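Local structure of putative type VI secretion protein (Escherichia coli, 6SJL) at the interface of chains A and B and the interface of chains A and C. The protein forms the trimeric VgrG spike at the tip of the type VI secretion system and carries the Tle1 phospholipase effector bound to it. Residues are numbered along the deposited sequence; one frame, centred on the assembly and turned at random. Chains: chain A/B, Putative type VI secretion protein; chain C, Putative type VI secretion protein.

Contact 1: the interface of chains A and B. Residues chain A 745-751; chain B 754-757.
A:Gly746 and B:Lys754 pair as a parallel bridge, in which B:Lys754 N donates to A:Leu745 O at 2.8 Å and A:Cys747 N donates to B:Lys754 O at 3.2 Å. The second bond is long, and its donor stands above the carbonyl plane, 47° out of it. This is strand pairing between two subunits of the trimeric VgrG spike, whose shaft is an intertwined beta-helix. Strand 742-746 of chain A meets the end of strand 751-754 of chain B. B:Ser755 follows and turns its side chain into the loop A:Cys747 to A:Gln750, which leads to A:Ile751 at the start of strand 751-754. OG is anti to the backbone N (chi1 174°), which points the hydroxyl at A:Gly749 O. The 2.8 Å between B:Ser755 OG and A:Gly749 O fits a hydrogen bond from hydroxyl to carbonyl. The tip of A:Ile751 meets the methylene of the same serine, with CD1 3.7 Å from B:Ser755 CB. A:Cys747 SG approaches the serine too, 3.7 Å from B:Ser755 OG. Further along, B:Asn757 lies across the bond between A:Cys747 and A:Pro748. Its CB packs on A:Pro748 CA at 3.8 Å, and the two side chains cross obliquely. The carboxamide end is modelled very near the A:Cys747 backbone. The placement of B:Asn757 ND2 is therefore doubtful.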
loop_
_atom_site.group_PDB
_atom_site.type_symbol
_atom_site.label_atom_id
_atom_site.label_comp_id
_atom_site.label_asym_id
_atom_site.label_seq_id
_atom_site.Cartn_x
_atom_site.Cartn_y
_atom_site.Cartn_z
ATOM N N LEU A 745 -10.305 -32.679 -24.656
ATOM C CA LEU A 745 -8.898 -32.914 -24.362
ATOM C C LEU A 745 -8.199 -33.134 -25.688
ATOM O O LEU A 745 -8.278 -34.218 -26.256
ATOM C CB LEU A 745 -8.718 -34.131 -23.474
ATOM C CG LEU A 745 -8.954 -34.047 -21.989
ATOM C CD1 LEU A 745 -10.404 -34.161 -21.743
ATOM C CD2 LEU A 745 -8.264 -35.193 -21.367
ATOM N N GLY A 746 -7.509 -32.129 -26.179
ATOM C CA GLY A 746 -6.785 -32.230 -27.430
ATOM C C GLY A 746 -5.297 -32.108 -27.191
ATOM O O GLY A 746 -4.860 -31.244 -26.449
ATOM N N CYS A 747 -4.528 -32.978 -27.829
ATOM C CA CYS A 747 -3.083 -32.890 -27.743
ATOM C C CYS A 747 -2.482 -33.443 -29.018
ATOM O O CYS A 747 -3.044 -34.366 -29.616
ATOM C CB CYS A 747 -2.525 -33.644 -26.533
ATOM S SG CYS A 747 -2.605 -35.388 -26.620
ATOM N N PRO A 748 -1.368 -32.881 -29.482
ATOM C CA PRO A 748 -0.657 -33.491 -30.604
ATOM C C PRO A 748 0.036 -34.783 -30.248
ATOM O O PRO A 748 0.328 -35.573 -31.148
ATOM C CB PRO A 748 0.359 -32.417 -30.985
ATOM C CG PRO A 748 0.568 -31.671 -29.741
ATOM C CD PRO A 748 -0.738 -31.625 -29.063
ATOM N N GLY A 749 0.319 -35.020 -28.979
ATOM C CA GLY A 749 0.998 -36.223 -28.570
ATOM C C GLY A 749 -0.007 -37.289 -28.238
ATOM O O GLY A 749 -0.924 -37.538 -29.016
ATOM N N GLN A 750 0.129 -37.913 -27.083
ATOM C CA GLN A 750 -0.793 -38.944 -26.656
ATOM C C GLN A 750 -1.507 -38.514 -25.387
ATOM O O GLN A 750 -0.972 -37.753 -24.589
ATOM C CB GLN A 750 -0.067 -40.253 -26.415
ATOM C CG GLN A 750 0.773 -40.230 -25.182
ATOM C CD GLN A 750 0.943 -41.590 -24.579
ATOM O OE1 GLN A 750 0.475 -42.587 -25.122
ATOM N NE2 GLN A 750 1.588 -41.640 -23.425
ATOM N N ILE A 751 -2.726 -39.002 -25.210
ATOM C CA ILE A 751 -3.466 -38.833 -23.969
ATOM C C ILE A 751 -3.337 -40.125 -23.191
ATOM O O ILE A 751 -3.859 -41.158 -23.606
ATOM C CB ILE A 751 -4.935 -38.486 -24.223
ATOM C CG1 ILE A 751 -5.046 -37.072 -24.757
ATOM C CG2 ILE A 751 -5.694 -38.571 -22.963
ATOM C CD1 ILE A 751 -6.299 -36.775 -25.471
ATOM N N LYS B 754 -9.274 -35.409 -28.527
ATOM C CA LYS B 754 -8.699 -35.171 -29.843
ATOM C C LYS B 754 -7.193 -35.371 -29.777
ATOM O O LYS B 754 -6.411 -34.447 -29.949
ATOM C CB LYS B 754 -9.020 -33.766 -30.315
ATOM C CG LYS B 754 -10.402 -33.543 -30.765
ATOM C CD LYS B 754 -10.583 -32.080 -30.988
ATOM C CE LYS B 754 -11.578 -31.791 -32.073
ATOM N NZ LYS B 754 -11.720 -30.333 -32.273
ATOM N N SER B 755 -6.782 -36.604 -29.543
ATOM C CA SER B 755 -5.343 -36.812 -29.501
ATOM C C SER B 755 -4.818 -36.967 -30.918
ATOM O O SER B 755 -4.127 -37.938 -31.237
ATOM C CB SER B 755 -4.963 -38.012 -28.651
ATOM O OG SER B 755 -3.578 -38.230 -28.765
ATOM N N THR B 756 -5.173 -35.993 -31.757
ATOM C CA THR B 756 -4.594 -35.741 -33.073
ATOM C C THR B 756 -4.777 -34.245 -33.244
ATOM O O THR B 756 -5.909 -33.762 -33.234
ATOM C CB THR B 756 -5.335 -36.477 -34.186
ATOM O OG1 THR B 756 -6.743 -36.246 -34.054
ATOM C CG2 THR B 756 -5.040 -37.950 -34.173
ATOM N N ASN B 757 -3.680 -33.522 -33.394
ATOM C CA ASN B 757 -3.741 -32.085 -33.600
ATOM C C ASN B 757 -2.908 -31.689 -34.807
ATOM O O ASN B 757 -2.021 -32.431 -35.223
ATOM C CB ASN B 757 -3.277 -31.332 -32.353
ATOM C CG ASN B 757 -4.266 -31.429 -31.209
ATOM O OD1 ASN B 757 -5.454 -31.674 -31.420
ATOM N ND2 ASN B 757 -3.781 -31.237 -29.988
#

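Contact 2: the interface of chains A and B. Residues chain A 693-697, 702; chain B 703-705.
Parallel beta pairing in the intertwined VgrG beta-helix joins strand 693-697 of chain A to strand 702-706 of chain B. A:Asn694, A:Ile695 and A:Gln696 face B:Ser703, B:Met704 and B:Ser705. B:Ser703 N donates to A:Val693 O at 2.8 Å, and A:Ile695 N donates to B:Ser703 O at 2.7 Å. The ladder continues with B:Ser705 N to A:Ile695 O at 2.7 Å and A:Ala697 N to B:Ser705 O at 3.1 Å. B:Met704 carries the apolar side of the contact. Its chain bends at the thioether (chi3 -85°), and this brings the terminal methyl CE within 3.8 Å of A:Ile695 CG2. The sulfur SD lies 3.5 Å from A:Leu702 CD2, one branch of the leucine tip. A:Asn694 and A:Gln696 project from the opposite side of their strand. A:Gln696 NE2 donates to A:Asn694 OD1, in the carbonyl plane and on a lone pair. This bond ties the two amides together along the strand. A:Asn694 ND2 comes 3.5 Å from B:Ser703 OG, a looser polar approach. A:Ile695 and A:Leu702 both pack on B:Met704 on one side of the pairing, with amides and serine hydroxyls on the other. The site lies partway along the shaft of the spike.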
loop_
_atom_site.group_PDB
_atom_site.type_symbol
_atom_site.label_atom_id
_atom_site.label_comp_id
_atom_site.label_asym_id
_atom_site.label_seq_id
_atom_site.Cartn_x
_atom_site.Cartn_y
_atom_site.Cartn_z
ATOM N N VAL A 693 -8.378 -13.817 1.857
ATOM C CA VAL A 693 -7.790 -13.000 0.812
ATOM C C VAL A 693 -8.763 -12.995 -0.348
ATOM O O VAL A 693 -9.180 -14.051 -0.822
ATOM C CB VAL A 693 -6.419 -13.523 0.380
ATOM C CG1 VAL A 693 -5.934 -12.761 -0.796
ATOM C CG2 VAL A 693 -5.458 -13.383 1.484
ATOM N N ASN A 694 -9.175 -11.813 -0.770
ATOM C CA ASN A 694 -10.118 -11.658 -1.860
ATOM C C ASN A 694 -9.501 -10.743 -2.897
ATOM O O ASN A 694 -9.324 -9.555 -2.647
ATOM C CB ASN A 694 -11.437 -11.095 -1.347
ATOM C CG ASN A 694 -12.473 -10.990 -2.417
ATOM O OD1 ASN A 694 -13.195 -10.012 -2.491
ATOM N ND2 ASN A 694 -12.553 -11.996 -3.264
ATOM N N ILE A 695 -9.182 -11.293 -4.057
ATOM C CA ILE A 695 -8.621 -10.546 -5.170
ATOM C C ILE A 695 -9.671 -10.540 -6.263
ATOM O O ILE A 695 -10.042 -11.599 -6.768
ATOM C CB ILE A 695 -7.314 -11.168 -5.663
ATOM C CG1 ILE A 695 -6.334 -11.289 -4.515
ATOM C CG2 ILE A 695 -6.717 -10.348 -6.750
ATOM C CD1 ILE A 695 -5.306 -12.324 -4.702
ATOM N N GLN A 696 -10.176 -9.367 -6.619
ATOM C CA GLN A 696 -11.222 -9.281 -7.625
ATOM C C GLN A 696 -10.956 -8.179 -8.623
ATOM O O GLN A 696 -10.669 -7.050 -8.240
ATOM C CB GLN A 696 -12.580 -9.015 -7.020
ATOM C CG GLN A 696 -12.966 -9.878 -5.915
ATOM C CD GLN A 696 -14.399 -9.693 -5.598
ATOM O OE1 GLN A 696 -15.167 -9.267 -6.443
ATOM N NE2 GLN A 696 -14.774 -9.965 -4.367
ATOM N N ALA A 697 -11.091 -8.507 -9.895
ATOM C CA ALA A 697 -11.332 -7.518 -10.929
ATOM C C ALA A 697 -12.839 -7.513 -11.123
ATOM O O ALA A 697 -13.374 -8.247 -11.939
ATOM C CB ALA A 697 -10.587 -7.846 -12.203
ATOM N N LEU A 702 -8.763 -10.290 -14.994
ATOM C CA LEU A 702 -7.725 -10.519 -14.012
ATOM C C LEU A 702 -6.643 -11.343 -14.674
ATOM O O LEU A 702 -6.916 -12.419 -15.196
ATOM C CB LEU A 702 -8.256 -11.243 -12.790
ATOM C CG LEU A 702 -7.319 -11.266 -11.598
ATOM C CD1 LEU A 702 -8.110 -11.199 -10.349
ATOM C CD2 LEU A 702 -6.497 -12.497 -11.602
ATOM N N SER B 703 -9.702 -16.182 -2.585
ATOM C CA SER B 703 -10.653 -16.047 -3.670
ATOM C C SER B 703 -10.053 -15.105 -4.687
ATOM O O SER B 703 -9.730 -13.967 -4.360
ATOM C CB SER B 703 -11.981 -15.515 -3.159
ATOM O OG SER B 703 -12.901 -15.396 -4.211
ATOM N N MET B 704 -9.859 -15.587 -5.895
ATOM C CA MET B 704 -9.350 -14.780 -6.987
ATOM C C MET B 704 -10.429 -14.762 -8.047
ATOM O O MET B 704 -10.698 -15.781 -8.675
ATOM C CB MET B 704 -8.049 -15.349 -7.520
ATOM C CG MET B 704 -7.677 -14.813 -8.842
ATOM S SD MET B 704 -5.960 -15.031 -9.200
ATOM C CE MET B 704 -5.392 -13.564 -8.385
ATOM N N SER B 705 -11.061 -13.626 -8.234
ATOM C CA SER B 705 -12.269 -13.570 -9.023
ATOM C C SER B 705 -12.134 -12.488 -10.072
ATOM O O SER B 705 -11.355 -11.556 -9.928
ATOM C CB SER B 705 -13.476 -13.331 -8.132
ATOM O OG SER B 705 -14.679 -13.391 -8.860
#

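Contact 3: the interface of chains A and C. Residues chain A 780-782, 815; chain C 21-24.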
loop_
_atom_site.group_PDB
_atom_site.type_symbol
_atom_site.label_atom_id
_atom_site.label_comp_id
_atom_site.label_asym_id
_atom_site.label_seq_id
_atom_site.Cartn_x
_atom_site.Cartn_y
_atom_site.Cartn_z
ATOM N N GLY A 780 23.952 -60.074 -13.543
ATOM C CA GLY A 780 24.558 -59.998 -12.228
ATOM C C GLY A 780 25.559 -61.105 -12.003
ATOM O O GLY A 780 26.228 -61.558 -12.934
ATOM N N PHE A 781 25.679 -61.526 -10.743
ATOM C CA PHE A 781 26.675 -62.504 -10.323
ATOM C C PHE A 781 26.082 -63.418 -9.259
ATOM O O PHE A 781 25.074 -63.097 -8.622
ATOM C CB PHE A 781 27.931 -61.824 -9.765
ATOM C CG PHE A 781 28.692 -60.986 -10.763
ATOM C CD1 PHE A 781 28.260 -59.717 -11.111
ATOM C CD2 PHE A 781 29.872 -61.452 -11.312
ATOM C CE1 PHE A 781 28.969 -58.949 -12.014
ATOM C CE2 PHE A 781 30.586 -60.686 -12.210
ATOM C CZ PHE A 781 30.132 -59.430 -12.558
ATOM N N ILE A 782 26.725 -64.570 -9.065
ATOM C CA ILE A 782 26.473 -65.440 -7.919
ATOM C C ILE A 782 27.813 -65.730 -7.267
ATOM O O ILE A 782 28.705 -66.301 -7.906
ATOM C CB ILE A 782 25.781 -66.768 -8.279
ATOM C CG1 ILE A 782 24.392 -66.564 -8.880
ATOM C CG2 ILE A 782 25.679 -67.657 -7.049
ATOM C CD1 ILE A 782 24.355 -66.747 -10.359
ATOM N N LYS A 815 22.789 -63.835 -5.069
ATOM C CA LYS A 815 22.490 -63.046 -6.246
ATOM C C LYS A 815 22.966 -61.610 -6.061
ATOM O O LYS A 815 23.169 -61.124 -4.946
ATOM C CB LYS A 815 20.991 -63.070 -6.552
ATOM C CG LYS A 815 20.457 -64.456 -6.840
ATOM C CD LYS A 815 21.068 -65.014 -8.108
ATOM C CE LYS A 815 20.529 -66.396 -8.424
ATOM N NZ LYS A 815 19.104 -66.347 -8.840
ATOM N N ASP C 21 21.549 -62.735 -17.698
ATOM C CA ASP C 21 21.991 -63.845 -16.867
ATOM C C ASP C 21 23.026 -63.364 -15.855
ATOM O O ASP C 21 23.465 -62.213 -15.875
ATOM C CB ASP C 21 22.560 -64.980 -17.725
ATOM C CG ASP C 21 21.524 -65.582 -18.660
ATOM O OD1 ASP C 21 20.328 -65.257 -18.518
ATOM O OD2 ASP C 21 21.906 -66.387 -19.533
ATOM N N TRP C 22 23.432 -64.275 -14.976
ATOM C CA TRP C 22 24.340 -63.972 -13.875
ATOM C C TRP C 22 25.614 -64.786 -14.076
ATOM O O TRP C 22 25.567 -66.021 -14.061
ATOM C CB TRP C 22 23.700 -64.305 -12.529
ATOM C CG TRP C 22 22.238 -63.999 -12.395
ATOM C CD1 TRP C 22 21.203 -64.689 -12.951
ATOM C CD2 TRP C 22 21.648 -62.955 -11.616
ATOM N NE1 TRP C 22 20.005 -64.124 -12.588
ATOM C CE2 TRP C 22 20.252 -63.058 -11.767
ATOM C CE3 TRP C 22 22.166 -61.934 -10.816
ATOM C CZ2 TRP C 22 19.367 -62.178 -11.146
ATOM C CZ3 TRP C 22 21.289 -61.061 -10.207
ATOM C CH2 TRP C 22 19.904 -61.189 -10.371
ATOM N N LYS C 23 26.751 -64.104 -14.265
ATOM C CA LYS C 23 27.962 -64.792 -14.705
ATOM C C LYS C 23 28.478 -65.829 -13.708
ATOM O O LYS C 23 28.099 -66.998 -13.802
ATOM C CB LYS C 23 29.049 -63.738 -14.974
ATOM C CG LYS C 23 30.448 -64.266 -15.283
ATOM C CD LYS C 23 30.571 -64.966 -16.616
ATOM C CE LYS C 23 30.570 -63.973 -17.752
ATOM N NZ LYS C 23 31.781 -63.104 -17.701
ATOM N N VAL C 24 29.248 -65.393 -12.706
ATOM C CA VAL C 24 29.817 -66.199 -11.619
ATOM C C VAL C 24 30.508 -65.267 -10.633
ATOM O O VAL C 24 30.967 -64.187 -11.011
ATOM C CB VAL C 24 30.838 -67.262 -12.085
ATOM C CG1 VAL C 24 30.191 -68.516 -12.646
ATOM C CG2 VAL C 24 31.806 -66.659 -13.086
#
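Loop residues of both chains meet here: A:Gly780 to A:Ile782, just ahead of strand 783-784, run beside C:Asp21 to C:Val24, which lead into strand 25-43 of Tle1. A:Lys815, from another loop of chain A, joins them. A:Gly780 and C:Trp22 form a parallel bridge between the VgrG spike and its bound effector. A:Gly780 N donates to C:Asp21 O at 3.2 Å, and C:Lys23 N donates to A:Gly780 O at 2.9 Å. C:Trp22 is the main side chain of the contact. Its CG lies roughly anti to its own carbonyl carbon (chi1 -38°), and the indole reaches over the A:Gly780 backbone towards A:Lys815. The six-membered ring meets the glycine, with C:Trp22 CE3 3.4 Å from A:Gly780 CA. A:Phe781 N lies at the indole edge, in its plane. The aliphatic chain of A:Lys815 covers one indole face, and its CD sits 4.1 Å from C:Trp22 CD2. The two side chains cross at about a right angle. A:Ile782 reaches the indole stem instead, with CD1 3.3 Å from C:Trp22 CB. The A:Phe781 ring meets C:Val24 edge-on, with the backbone carbonyl group directed at the CD2 side. The site sits in the C-terminal part of VgrG, where the chain passes from loop into short strands, near the N-terminal end of Tle1.

Contacts 1 and 2 belong to the same A-B interface, and their C-alpha centres lie about 33 Å apart along the shaft. They share no residues. All three contacts contain parallel bridges, between subunits in contacts 1 and 2 and between VgrG and Tle1 in contact 3. The centre of contact 3 is about 45 Å from contact 1 and 63 Å from contact 2, beyond the end of the shaft that holds contact 1. Chain A takes part in all three. This suggests that strand pairing in the shaft helps to hold the trimer, while a C-terminal segment beyond it contributes to Tle1 binding.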